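Local coordinates for bacterial regulatory proteins, tetR family (Corynebacterium glutamicum, PDB 3AQT), which binds resorcinol and, as a TetR-family transcriptional repressor, probably recognises DNA through a helix-turn-helix motif, at residues 114-118 against 119-123; 229-232 against 233-236. All blocks are in the same frame, centred on the assembly; numbering follows the deposited sequence.

Interaction 1: 114-118 against 119-123. With RCO (resorcinol), chain D.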
loop_
_atom_site.group_PDB
_atom_site.type_symbol
_atom_site.label_atom_id
_atom_site.label_comp_id
_atom_site.label_asym_id
_atom_site.label_seq_id
_atom_site.Cartn_x
_atom_site.Cartn_y
_atom_site.Cartn_z
ATOM N N THR B 114 15.628 -8.958 -18.055
ATOM C CA THR B 114 16.922 -9.389 -17.520
ATOM C C THR B 114 18.056 -9.496 -18.548
ATOM O O THR B 114 19.226 -9.643 -18.174
ATOM C CB THR B 114 16.794 -10.732 -16.741
ATOM O OG1 THR B 114 16.192 -11.730 -17.577
ATOM C CG2 THR B 114 15.941 -10.540 -15.494
ATOM N N LYS B 115 17.712 -9.406 -19.832
ATOM C CA LYS B 115 18.704 -9.474 -20.908
ATOM C C LYS B 115 19.355 -8.103 -21.164
ATOM O O LYS B 115 20.083 -7.912 -22.140
ATOM C CB LYS B 115 18.039 -10.008 -22.178
ATOM C CG LYS B 115 17.693 -11.498 -22.101
ATOM C CD LYS B 115 17.208 -11.915 -20.705
ATOM C CE LYS B 115 16.824 -13.388 -20.644
ATOM N NZ LYS B 115 17.924 -14.289 -21.099
ATOM N N LEU B 116 19.063 -7.149 -20.284
ATOM C CA LEU B 116 19.636 -5.816 -20.353
ATOM C C LEU B 116 20.763 -5.911 -19.330
ATOM O O LEU B 116 20.656 -6.668 -18.364
ATOM C CB LEU B 116 18.608 -4.766 -19.921
ATOM C CG LEU B 116 17.333 -4.635 -20.767
ATOM C CD1 LEU B 116 16.257 -3.894 -19.976
ATOM C CD2 LEU B 116 17.636 -3.910 -22.070
ATOM N N ASP B 117 21.840 -5.166 -19.525
ATOM C CA ASP B 117 22.958 -5.246 -18.595
ATOM C C ASP B 117 22.770 -4.424 -17.334
ATOM O O ASP B 117 23.168 -4.843 -16.255
ATOM C CB ASP B 117 24.257 -4.810 -19.283
ATOM C CG ASP B 117 24.639 -5.720 -20.434
ATOM O OD1 ASP B 117 24.775 -6.946 -20.202
ATOM O OD2 ASP B 117 24.801 -5.211 -21.565
ATOM N N ASP B 118 22.166 -3.252 -17.473
ATOM C CA ASP B 118 21.958 -2.363 -16.338
ATOM C C ASP B 118 20.836 -2.841 -15.415
ATOM O O ASP B 118 19.662 -2.872 -15.800
ATOM C CB ASP B 118 21.637 -0.960 -16.846
ATOM C CG ASP B 118 21.783 0.093 -15.779
ATOM O OD1 ASP B 118 21.774 -0.251 -14.578
ATOM O OD2 ASP B 118 21.898 1.279 -16.148
ATOM N N PRO B 119 21.184 -3.219 -14.180
ATOM C CA PRO B 119 20.187 -3.691 -13.219
ATOM C C PRO B 119 19.106 -2.631 -13.009
ATOM O O PRO B 119 17.939 -2.947 -12.773
ATOM C CB PRO B 119 21.013 -3.941 -11.951
ATOM C CG PRO B 119 22.371 -4.265 -12.488
ATOM C CD PRO B 119 22.533 -3.249 -13.595
ATOM N N ALA B 120 19.501 -1.370 -13.104
ATOM C CA ALA B 120 18.565 -0.274 -12.919
ATOM C C ALA B 120 17.517 -0.266 -14.018
ATOM O O ALA B 120 16.376 0.117 -13.780
ATOM C CB ALA B 120 19.307 1.061 -12.897
ATOM N N GLU B 121 17.901 -0.695 -15.220
ATOM C CA GLU B 121 16.963 -0.706 -16.339
ATOM C C GLU B 121 16.028 -1.905 -16.243
ATOM O O GLU B 121 14.867 -1.836 -16.647
ATOM C CB GLU B 121 17.710 -0.743 -17.673
ATOM C CG GLU B 121 16.974 -0.019 -18.791
ATOM C CD GLU B 121 17.682 -0.127 -20.140
ATOM O OE1 GLU B 121 18.935 -0.061 -20.171
ATOM O OE2 GLU B 121 16.985 -0.261 -21.170
ATOM N N VAL B 122 16.546 -3.006 -15.710
ATOM C CA VAL B 122 15.752 -4.208 -15.549
ATOM C C VAL B 122 14.618 -3.904 -14.576
ATOM O O VAL B 122 13.451 -4.189 -14.848
ATOM C CB VAL B 122 16.610 -5.371 -14.977
ATOM C CG1 VAL B 122 15.730 -6.571 -14.671
ATOM C CG2 VAL B 122 17.689 -5.758 -15.974
ATOM N N PHE B 123 14.981 -3.315 -13.442
ATOM C CA PHE B 123 14.032 -2.967 -12.393
ATOM C C PHE B 123 13.028 -1.930 -12.866
ATOM O O PHE B 123 11.819 -2.091 -12.681
ATOM C CB PHE B 123 14.799 -2.438 -11.184
ATOM C CG PHE B 123 13.943 -2.170 -9.984
ATOM C CD1 PHE B 123 13.087 -3.147 -9.488
ATOM C CD2 PHE B 123 14.031 -0.950 -9.316
ATOM C CE1 PHE B 123 12.333 -2.915 -8.344
ATOM C CE2 PHE B 123 13.281 -0.710 -8.170
ATOM C CZ PHE B 123 12.431 -1.697 -7.683
HETATM C C1 RCO D . 9.239 -8.026 -11.389
HETATM C C2 RCO D . 10.622 -7.660 -11.406
HETATM C C3 RCO D . 11.029 -6.403 -10.882
HETATM C C4 RCO D . 10.064 -5.532 -10.345
HETATM C C5 RCO D . 8.707 -5.891 -10.328
HETATM C C6 RCO D . 8.291 -7.145 -10.851
HETATM O O1 RCO D . 8.848 -9.257 -11.906
HETATM O O3 RCO D . 12.366 -6.017 -10.887
HETATM O O HOH W 1 20.832 -2.114 -20.077
#
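An N-cap opens helix 119-134, with Asp118 in the cap position bonded to Ala120 and Pro119 as the first helical residue. Asp118 OD1 accepts from Ala120 N at 2.9 Å, the N-H lying above the carboxylate plane; CG stands anti to the backbone N (chi1 -164°), which brings OD1 to Ala120 N. The carbonyl of the same residue serves two donors, Val122 N at 3.1 Å and Glu121 N at 2.9 Å from Asp118 O. A water also bridges loop and helix, accepting from Asp118 N and donating to Glu121 OE1 at 2.8 Å. Leu116 crosses the Glu121 side chain at about a right angle, its CD2 3.8 Å from Glu121 OE2, and its CB lies 4.2 Å from Val122 CG2. The other Val122 branch, CG1, meets Thr114 CG2 at 4.1 Å. Asp118 OD2 is salt-bridged to Arg174 and Glu121 OE1 to Arg234. Phe123 directs its ring edge at O3 of resorcinol, with CD1 3.3 Å from that oxygen, while Pro119, Val122 and Phe123 pack on helix 159-171 and Ala120 and Phe123 on helix 209-220.

Interaction 2: 229-232 against 233-236; sequences REIA and SRPL
Ser233 folds back on Glu230 in the turn that follows helix 225-231, and both its backbone and its hydroxyl bond to the same carbonyl. Ser233 N lies 3.1 Å from Glu230 O, well above the carbonyl plane, and Ser233 OG donates to Glu230 O at 2.6 Å from the same face. The hydroxyl gets there because chi1 of 67° sets OG between the serine's own N and carbonyl carbon. Arg234 follows as the last residue of a type I beta turn begun by Ile231; the turn's bond, Arg234 N to Ile231 O, is weak at 3.4 Å. From here the arginine runs extended from CG to NE, alongside Ile231, and forms a salt bridge with Glu230, while its NH1 is salt-bridged to Glu121 of helix 119-134. Arg234 NE donates to Glu230 OE2 at 3.0 Å; OE2 lies nearly in the guanidinium plane, and NE meets it almost along the C-O axis. The two flat groups are turned 31° from each other. Beyond the turn, Pro235 and Leu236 lead the chain away. The turn is packed against helix 209-220 through Ile231 on Leu218 and Ser233 on Gln211, and the chain after it against helix 119-134 through Leu236 on Arg128, His129 and Arg132.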
loop_
_atom_site.group_PDB
_atom_site.type_symbol
_atom_site.label_atom_id
_atom_site.label_comp_id
_atom_site.label_asym_id
_atom_site.label_seq_id
_atom_site.Cartn_x
_atom_site.Cartn_y
_atom_site.Cartn_z
ATOM N N ARG B 229 15.495 9.537 -13.865
ATOM C CA ARG B 229 14.539 9.933 -14.888
ATOM C C ARG B 229 14.987 9.431 -16.264
ATOM O O ARG B 229 14.203 8.856 -17.021
ATOM C CB ARG B 229 14.403 11.461 -14.885
ATOM C CG ARG B 229 13.481 12.031 -15.946
ATOM C CD ARG B 229 12.058 11.526 -15.784
ATOM N NE ARG B 229 11.271 11.741 -16.996
ATOM C CZ ARG B 229 9.989 11.412 -17.123
ATOM N NH1 ARG B 229 9.345 10.853 -16.106
ATOM N NH2 ARG B 229 9.350 11.637 -18.266
ATOM N N GLU B 230 16.257 9.646 -16.581
ATOM C CA GLU B 230 16.800 9.215 -17.863
ATOM C C GLU B 230 16.664 7.711 -18.057
ATOM O O GLU B 230 16.259 7.244 -19.124
ATOM C CB GLU B 230 18.276 9.615 -17.970
ATOM C CG GLU B 230 19.022 8.944 -19.112
ATOM C CD GLU B 230 19.926 7.806 -18.655
ATOM O OE1 GLU B 230 20.705 8.012 -17.696
ATOM O OE2 GLU B 230 19.866 6.714 -19.263
ATOM N N ILE B 231 17.015 6.951 -17.029
ATOM C CA ILE B 231 16.929 5.505 -17.120
ATOM C C ILE B 231 15.486 5.042 -17.319
ATOM O O ILE B 231 15.229 4.107 -18.066
ATOM C CB ILE B 231 17.499 4.840 -15.865
ATOM C CG1 ILE B 231 18.972 5.214 -15.716
ATOM C CG2 ILE B 231 17.332 3.331 -15.963
ATOM C CD1 ILE B 231 20.043 4.214 -16.164
ATOM N N ALA B 232 14.548 5.707 -16.660
ATOM C CA ALA B 232 13.148 5.337 -16.775
ATOM C C ALA B 232 12.539 5.775 -18.094
ATOM O O ALA B 232 11.380 5.461 -18.377
ATOM C CB ALA B 232 12.361 5.931 -15.626
ATOM N N SER B 233 13.310 6.498 -18.901
ATOM C CA SER B 233 12.815 6.976 -20.190
ATOM C C SER B 233 13.380 6.210 -21.387
ATOM O O SER B 233 13.064 6.524 -22.530
ATOM C CB SER B 233 13.134 8.461 -20.355
ATOM O OG SER B 233 14.539 8.662 -20.458
ATOM N N ARG B 234 14.219 5.212 -21.129
ATOM C CA ARG B 234 14.803 4.415 -22.201
ATOM C C ARG B 234 13.734 3.628 -22.945
ATOM O O ARG B 234 12.706 3.282 -22.377
ATOM C CB ARG B 234 15.837 3.456 -21.629
ATOM C CG ARG B 234 17.009 4.164 -21.010
ATOM C CD ARG B 234 17.986 3.190 -20.406
ATOM N NE ARG B 234 19.121 3.911 -19.855
ATOM C CZ ARG B 234 20.123 3.347 -19.200
ATOM N NH1 ARG B 234 20.136 2.035 -19.007
ATOM N NH2 ARG B 234 21.115 4.100 -18.735
ATOM N N PRO B 235 13.962 3.333 -24.233
ATOM C CA PRO B 235 12.959 2.577 -24.992
ATOM C C PRO B 235 12.616 1.278 -24.265
ATOM O O PRO B 235 13.506 0.535 -23.842
ATOM C CB PRO B 235 13.651 2.342 -26.330
ATOM C CG PRO B 235 14.555 3.532 -26.449
ATOM C CD PRO B 235 15.143 3.611 -25.064
ATOM N N LEU B 236 11.324 1.012 -24.115
ATOM C CA LEU B 236 10.885 -0.180 -23.409
ATOM C C LEU B 236 10.712 -1.373 -24.332
ATOM O O LEU B 236 9.986 -1.306 -25.315
ATOM C CB LEU B 236 9.573 0.097 -22.685
ATOM C CG LEU B 236 9.194 -0.896 -21.583
ATOM C CD1 LEU B 236 10.263 -0.902 -20.508
ATOM C CD2 LEU B 236 7.855 -0.507 -20.991
#

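In the fold
Arg234 joins the two contacts, whose centres are 11 Å apart. Its NH1 forms a salt bridge with Glu121 OE1 at 2.7 Å and a longer, weaker ion pair with Asp118 OD2 at 3.4 Å, so the guanidinium of interaction 2 reaches acidic side chains at the start of helix 119-134 through NH1, as well as Glu230. The positive charges of Arg234 and Arg174 would be expected to ease the repulsion between Asp118 and Glu121. Packing adds to it, Ile231 CG2 lying 4.0 Å from Ala120 O. Interaction 1 reaches the resorcinol pocket directly through Phe123, whereas the Ile231 side chain of interaction 2 stays about 12 Å from the ligand.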